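Local coordinates for pyocin-S2 immunity protein (Pseudomonas aeruginosa, PDB 4QKO) that binds the nuclease domain of pyocin S2 and probably thereby protects the producing cell from this toxin, at residues Y8-I20 with H34-E46. Numbering follows the deposited sequence. Where two conformers were deposited one is given.
Sequences YTEKEFLEFVKDI and HIQAVLEFKKLTE
The imidazole of H34 bridges two proteins: NE2 donates to I20 O (2.8 Å, N-H...O 167°), with the oxygen close to the ring plane, while ND1 is hydrogen-bonded to the Y85 hydroxyl of the pyocin S2 chain. Next to this bond helices 10-21 and 31-45, running roughly antiparallel (138° between the segment axes), pack by knobs into holes. I20 fills the hole among H34, A37, V38 and F41. Its CG1 lies anti to the carbonyl carbon (chi1 -65°) and carries CD1 to within 3.9 Å of F41 CB, whereas CG2 meets V38 CG2 at 3.8 Å. The F16 ring enters between A37, E40, F41 and L44, with E40 CB at its edge; I20 CD1, from the same helix as F16, lies over the rim of one face. In return F41 sits among F13, F16, V17 and I20, its CE1 3.8 Å from V17 CG2. The F13 and F41 side chains cross at about a right angle, and F13 CZ reaches T45 CG2 (3.8 Å). L53 and V68 also touch F41, extending this core of the four-helix immunity-protein fold. Apolar packing thus joins the helices, and the one cross-helix hydrogen bond ties I20 to a histidine that also contacts the toxin, probably helping to orient that ring for binding.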
loop_
_atom_site.group_PDB
_atom_site.type_symbol
_atom_site.label_atom_id
_atom_site.label_comp_id
_atom_site.label_asym_id
_atom_site.label_seq_id
_atom_site.Cartn_x
_atom_site.Cartn_y
_atom_site.Cartn_z
ATOM N N TYR A 8 17.917 -5.318 18.747
ATOM C CA TYR A 8 17.421 -3.987 18.955
ATOM C C TYR A 8 17.116 -3.765 20.410
ATOM O O TYR A 8 16.543 -4.645 21.059
ATOM C CB TYR A 8 16.112 -3.814 18.199
ATOM C CG TYR A 8 16.241 -3.772 16.707
ATOM C CD1 TYR A 8 16.469 -4.932 15.956
ATOM C CD2 TYR A 8 16.116 -2.577 16.045
ATOM C CE1 TYR A 8 16.552 -4.893 14.560
ATOM C CE2 TYR A 8 16.209 -2.515 14.668
ATOM C CZ TYR A 8 16.440 -3.676 13.934
ATOM O OH TYR A 8 16.537 -3.578 12.588
ATOM N N THR A 9 17.414 -2.590 20.931
ATOM C CA THR A 9 16.657 -2.126 22.063
ATOM C C THR A 9 15.259 -1.755 21.613
ATOM O O THR A 9 15.044 -1.478 20.437
ATOM C CB THR A 9 17.254 -0.891 22.720
ATOM O OG1 THR A 9 17.204 0.213 21.829
ATOM C CG2 THR A 9 18.704 -1.147 23.101
ATOM N N GLU A 10 14.328 -1.708 22.566
ATOM C CA GLU A 10 12.975 -1.222 22.302
ATOM C C GLU A 10 12.982 0.175 21.659
ATOM O O GLU A 10 12.258 0.402 20.690
ATOM C CB GLU A 10 12.128 -1.193 23.571
ATOM C CG GLU A 10 10.654 -0.986 23.308
ATOM C CD GLU A 10 9.796 -1.025 24.562
ATOM O OE1 GLU A 10 8.709 -0.384 24.587
ATOM O OE2 GLU A 10 10.177 -1.731 25.520
ATOM N N LYS A 11 13.801 1.108 22.179
ATOM C CA LYS A 11 13.892 2.445 21.578
ATOM C C LYS A 11 14.358 2.420 20.108
ATOM O O LYS A 11 13.806 3.189 19.261
ATOM C CB LYS A 11 14.795 3.346 22.430
ATOM C CG LYS A 11 14.868 4.782 21.951
ATOM C CD LYS A 11 15.966 4.973 20.909
ATOM C CE LYS A 11 17.243 5.495 21.558
ATOM N NZ LYS A 11 17.031 6.858 22.118
ATOM N N GLU A 12 15.344 1.569 19.799
ATOM C CA GLU A 12 15.831 1.369 18.428
ATOM C C GLU A 12 14.756 0.779 17.521
ATOM O O GLU A 12 14.640 1.107 16.339
ATOM C CB GLU A 12 17.035 0.451 18.334
ATOM C CG GLU A 12 18.360 1.074 18.849
ATOM C CD GLU A 12 19.536 0.070 19.099
ATOM O OE1 GLU A 12 19.334 -1.181 19.165
ATOM O OE2 GLU A 12 20.713 0.564 19.243
ATOM N N PHE A 13 14.024 -0.184 18.055
ATOM C CA PHE A 13 12.981 -0.785 17.234
ATOM C C PHE A 13 11.837 0.206 16.980
ATOM O O PHE A 13 11.309 0.248 15.908
ATOM C CB PHE A 13 12.419 -2.039 17.890
ATOM C CG PHE A 13 11.533 -2.800 16.980
ATOM C CD1 PHE A 13 12.069 -3.421 15.878
ATOM C CD2 PHE A 13 10.167 -2.869 17.203
ATOM C CE1 PHE A 13 11.266 -4.144 15.004
ATOM C CE2 PHE A 13 9.355 -3.615 16.338
ATOM C CZ PHE A 13 9.910 -4.232 15.228
ATOM N N LEU A 14 11.494 1.011 17.983
ATOM C CA LEU A 14 10.482 2.049 17.838
ATOM C C LEU A 14 10.912 3.022 16.752
ATOM O O LEU A 14 10.091 3.387 15.896
ATOM C CB LEU A 14 10.162 2.744 19.183
ATOM C CG LEU A 14 9.280 3.964 19.103
ATOM C CD1 LEU A 14 7.866 3.622 18.703
ATOM C CD2 LEU A 14 9.294 4.705 20.425
ATOM N N GLU A 15 12.175 3.424 16.759
ATOM C CA GLU A 15 12.626 4.372 15.740
ATOM C C GLU A 15 12.593 3.774 14.295
ATOM O O GLU A 15 12.209 4.461 13.347
ATOM C CB GLU A 15 13.995 4.907 16.117
ATOM C CG GLU A 15 14.133 5.339 17.591
ATOM C CD GLU A 15 12.863 5.919 18.248
ATOM O OE1 GLU A 15 12.005 6.512 17.533
ATOM O OE2 GLU A 15 12.744 5.818 19.492
ATOM N N PHE A 16 12.935 2.499 14.126
ATOM C CA PHE A 16 12.743 1.800 12.847
ATOM C C PHE A 16 11.243 1.764 12.454
ATOM O O PHE A 16 10.873 2.140 11.319
ATOM C CB PHE A 16 13.226 0.407 12.992
ATOM C CG PHE A 16 13.059 -0.493 11.795
ATOM C CD1 PHE A 16 13.590 -0.174 10.555
ATOM C CD2 PHE A 16 12.437 -1.747 11.950
ATOM C CE1 PHE A 16 13.490 -1.075 9.465
ATOM C CE2 PHE A 16 12.367 -2.673 10.878
ATOM C CZ PHE A 16 12.896 -2.341 9.638
ATOM N N VAL A 17 10.359 1.387 13.398
ATOM C CA VAL A 17 8.925 1.340 13.053
ATOM C C VAL A 17 8.366 2.752 12.718
ATOM O O VAL A 17 7.596 2.922 11.776
ATOM C CB VAL A 17 8.148 0.696 14.223
ATOM C CG1 VAL A 17 6.697 0.808 13.926
ATOM C CG2 VAL A 17 8.552 -0.771 14.425
ATOM N N LYS A 18 8.787 3.774 13.459
ATOM C CA LYS A 18 8.349 5.143 13.186
ATOM C C LYS A 18 8.818 5.537 11.806
ATOM O O LYS A 18 8.050 6.178 11.071
ATOM C CB LYS A 18 8.950 6.207 14.102
ATOM C CG LYS A 18 8.373 6.523 15.467
ATOM C CD LYS A 18 9.107 7.768 16.003
ATOM C CE LYS A 18 9.397 7.731 17.513
ATOM N NZ LYS A 18 8.240 8.215 18.312
ATOM N N ASP A 19 10.048 5.165 11.436
ATOM C CA ASP A 19 10.547 5.438 10.078
ATOM C C ASP A 19 9.731 4.808 8.980
ATOM O O ASP A 19 9.433 5.457 7.960
ATOM C CB ASP A 19 12.016 5.055 9.901
ATOM C CG ASP A 19 12.976 5.997 10.704
ATOM O OD1 ASP A 19 12.602 7.165 10.968
ATOM O OD2 ASP A 19 14.102 5.557 11.089
ATOM N N ILE A 20 9.388 3.540 9.165
ATOM C CA ILE A 20 8.509 2.876 8.184
ATOM C C ILE A 20 7.132 3.547 8.142
ATOM O O ILE A 20 6.634 3.890 7.059
ATOM C CB ILE A 20 8.302 1.376 8.523
ATOM C CG1 ILE A 20 9.624 0.662 8.396
ATOM C CG2 ILE A 20 7.244 0.798 7.610
ATOM C CD1 ILE A 20 9.632 -0.818 8.764
ATOM N N HIS A 34 11.446 1.191 0.812
ATOM C CA HIS A 34 10.400 1.058 1.821
ATOM C C HIS A 34 9.823 -0.355 1.841
ATOM O O HIS A 34 9.525 -0.901 2.916
ATOM C CB HIS A 34 9.267 2.065 1.539
ATOM C CG HIS A 34 8.346 2.261 2.672
ATOM N ND1 HIS A 34 7.190 1.517 2.805
ATOM C CD2 HIS A 34 8.380 3.108 3.726
ATOM C CE1 HIS A 34 6.558 1.901 3.897
ATOM N NE2 HIS A 34 7.252 2.875 4.476
ATOM N N ILE A 35 9.606 -0.927 0.676
ATOM C CA ILE A 35 9.056 -2.267 0.609
ATOM C C ILE A 35 9.967 -3.236 1.326
ATOM O O ILE A 35 9.499 -4.120 2.083
ATOM C CB ILE A 35 8.774 -2.730 -0.842
ATOM C CG1 ILE A 35 7.582 -1.981 -1.440
ATOM C CG2 ILE A 35 8.476 -4.235 -0.873
ATOM C CD1 ILE A 35 7.408 -2.064 -2.947
ATOM N N GLN A 36 11.276 -3.073 1.107
ATOM C CA GLN A 36 12.260 -3.903 1.795
ATOM C C GLN A 36 12.224 -3.791 3.287
ATOM O O GLN A 36 12.303 -4.799 3.992
ATOM C CB GLN A 36 13.678 -3.596 1.291
ATOM C CG GLN A 36 13.888 -4.265 -0.036
ATOM C CD GLN A 36 13.606 -5.769 0.075
ATOM O OE1 GLN A 36 14.198 -6.457 0.942
ATOM N NE2 GLN A 36 12.660 -6.285 -0.773
ATOM N N ALA A 37 12.046 -2.583 3.782
ATOM C CA ALA A 37 11.951 -2.380 5.224
ATOM C C ALA A 37 10.663 -3.029 5.802
ATOM O O ALA A 37 10.700 -3.624 6.851
ATOM C CB ALA A 37 11.941 -0.920 5.497
ATOM N N VAL A 38 9.529 -2.912 5.113
ATOM C CA VAL A 38 8.314 -3.610 5.505
ATOM C C VAL A 38 8.545 -5.150 5.568
ATOM O O VAL A 38 8.160 -5.780 6.544
ATOM C CB VAL A 38 7.150 -3.266 4.625
ATOM C CG1 VAL A 38 5.941 -4.158 4.959
ATOM C CG2 VAL A 38 6.734 -1.835 4.873
ATOM N N LEU A 39 9.202 -5.712 4.567
ATOM C CA LEU A 39 9.544 -7.173 4.542
ATOM C C LEU A 39 10.484 -7.503 5.644
ATOM O O LEU A 39 10.271 -8.484 6.351
ATOM C CB LEU A 39 10.104 -7.575 3.184
ATOM C CG LEU A 39 9.082 -7.527 2.009
ATOM C CD1 LEU A 39 9.757 -7.737 0.649
ATOM C CD2 LEU A 39 7.932 -8.541 2.152
ATOM N N GLU A 40 11.452 -6.632 5.912
ATOM C CA GLU A 40 12.317 -6.783 7.082
ATOM C C GLU A 40 11.538 -6.753 8.430
ATOM O O GLU A 40 11.822 -7.569 9.300
ATOM C CB GLU A 40 13.447 -5.747 7.101
ATOM C CG GLU A 40 14.545 -6.069 6.108
ATOM C CD GLU A 40 15.707 -5.040 5.982
ATOM O OE1 GLU A 40 16.288 -4.626 7.023
ATOM O OE2 GLU A 40 16.110 -4.733 4.821
ATOM N N PHE A 41 10.601 -5.804 8.585
ATOM C CA PHE A 41 9.733 -5.733 9.751
ATOM C C PHE A 41 9.015 -7.055 9.963
ATOM O O PHE A 41 8.987 -7.560 11.091
ATOM C CB PHE A 41 8.741 -4.577 9.580
ATOM C CG PHE A 41 7.670 -4.498 10.592
ATOM C CD1 PHE A 41 7.876 -3.858 11.814
ATOM C CD2 PHE A 41 6.418 -5.029 10.340
ATOM C CE1 PHE A 41 6.846 -3.761 12.753
ATOM C CE2 PHE A 41 5.385 -4.927 11.288
ATOM C CZ PHE A 41 5.586 -4.308 12.497
ATOM N N LYS A 42 8.392 -7.551 8.939
ATOM C CA LYS A 42 7.582 -8.816 9.060
ATOM C C LYS A 42 8.464 -9.944 9.548
ATOM O O LYS A 42 8.117 -10.707 10.487
ATOM C CB LYS A 42 7.038 -9.202 7.695
ATOM C CG LYS A 42 5.877 -8.369 7.264
ATOM C CD LYS A 42 5.591 -8.418 5.773
ATOM C CE LYS A 42 5.555 -9.796 5.172
ATOM N NZ LYS A 42 4.226 -10.415 5.452
ATOM N N LYS A 43 9.660 -10.027 8.959
ATOM C CA LYS A 43 10.681 -11.005 9.405
ATOM C C LYS A 43 11.140 -10.830 10.842
ATOM O O LYS A 43 11.251 -11.794 11.612
ATOM C CB LYS A 43 11.950 -10.948 8.522
ATOM C CG LYS A 43 11.943 -11.825 7.289
ATOM C CD LYS A 43 13.254 -12.625 7.110
ATOM C CE LYS A 43 14.578 -11.855 7.323
ATOM N NZ LYS A 43 14.947 -10.902 6.220
ATOM N N LEU A 44 11.460 -9.611 11.217
ATOM C CA LEU A 44 11.954 -9.376 12.555
ATOM C C LEU A 44 10.928 -9.724 13.649
ATOM O O LEU A 44 11.300 -10.280 14.680
ATOM C CB LEU A 44 12.317 -7.914 12.765
ATOM C CG LEU A 44 13.706 -7.317 12.732
ATOM C CD1 LEU A 44 14.816 -8.337 12.878
ATOM C CD2 LEU A 44 13.907 -6.427 11.526
ATOM N N THR A 45 9.659 -9.316 13.461
ATOM C CA THR A 45 8.682 -9.431 14.560
ATOM C C THR A 45 8.259 -10.883 14.696
ATOM O O THR A 45 7.915 -11.303 15.803
ATOM C CB THR A 45 7.403 -8.644 14.317
ATOM O OG1 THR A 45 6.884 -9.037 13.071
ATOM C CG2 THR A 45 7.639 -7.095 14.251
ATOM N N GLU A 46 8.218 -11.617 13.579
ATOM C CA GLU A 46 7.661 -12.962 13.558
ATOM C C GLU A 46 6.179 -12.972 13.911
ATOM O O GLU A 46 5.618 -14.037 14.169
ATOM C CB GLU A 46 8.421 -13.945 14.481
ATOM C CG GLU A 46 9.876 -14.031 14.091
ATOM C CD GLU A 46 10.767 -14.838 15.062
ATOM O OE1 GLU A 46 11.518 -15.676 14.535
ATOM O OE2 GLU A 46 10.753 -14.615 16.299
#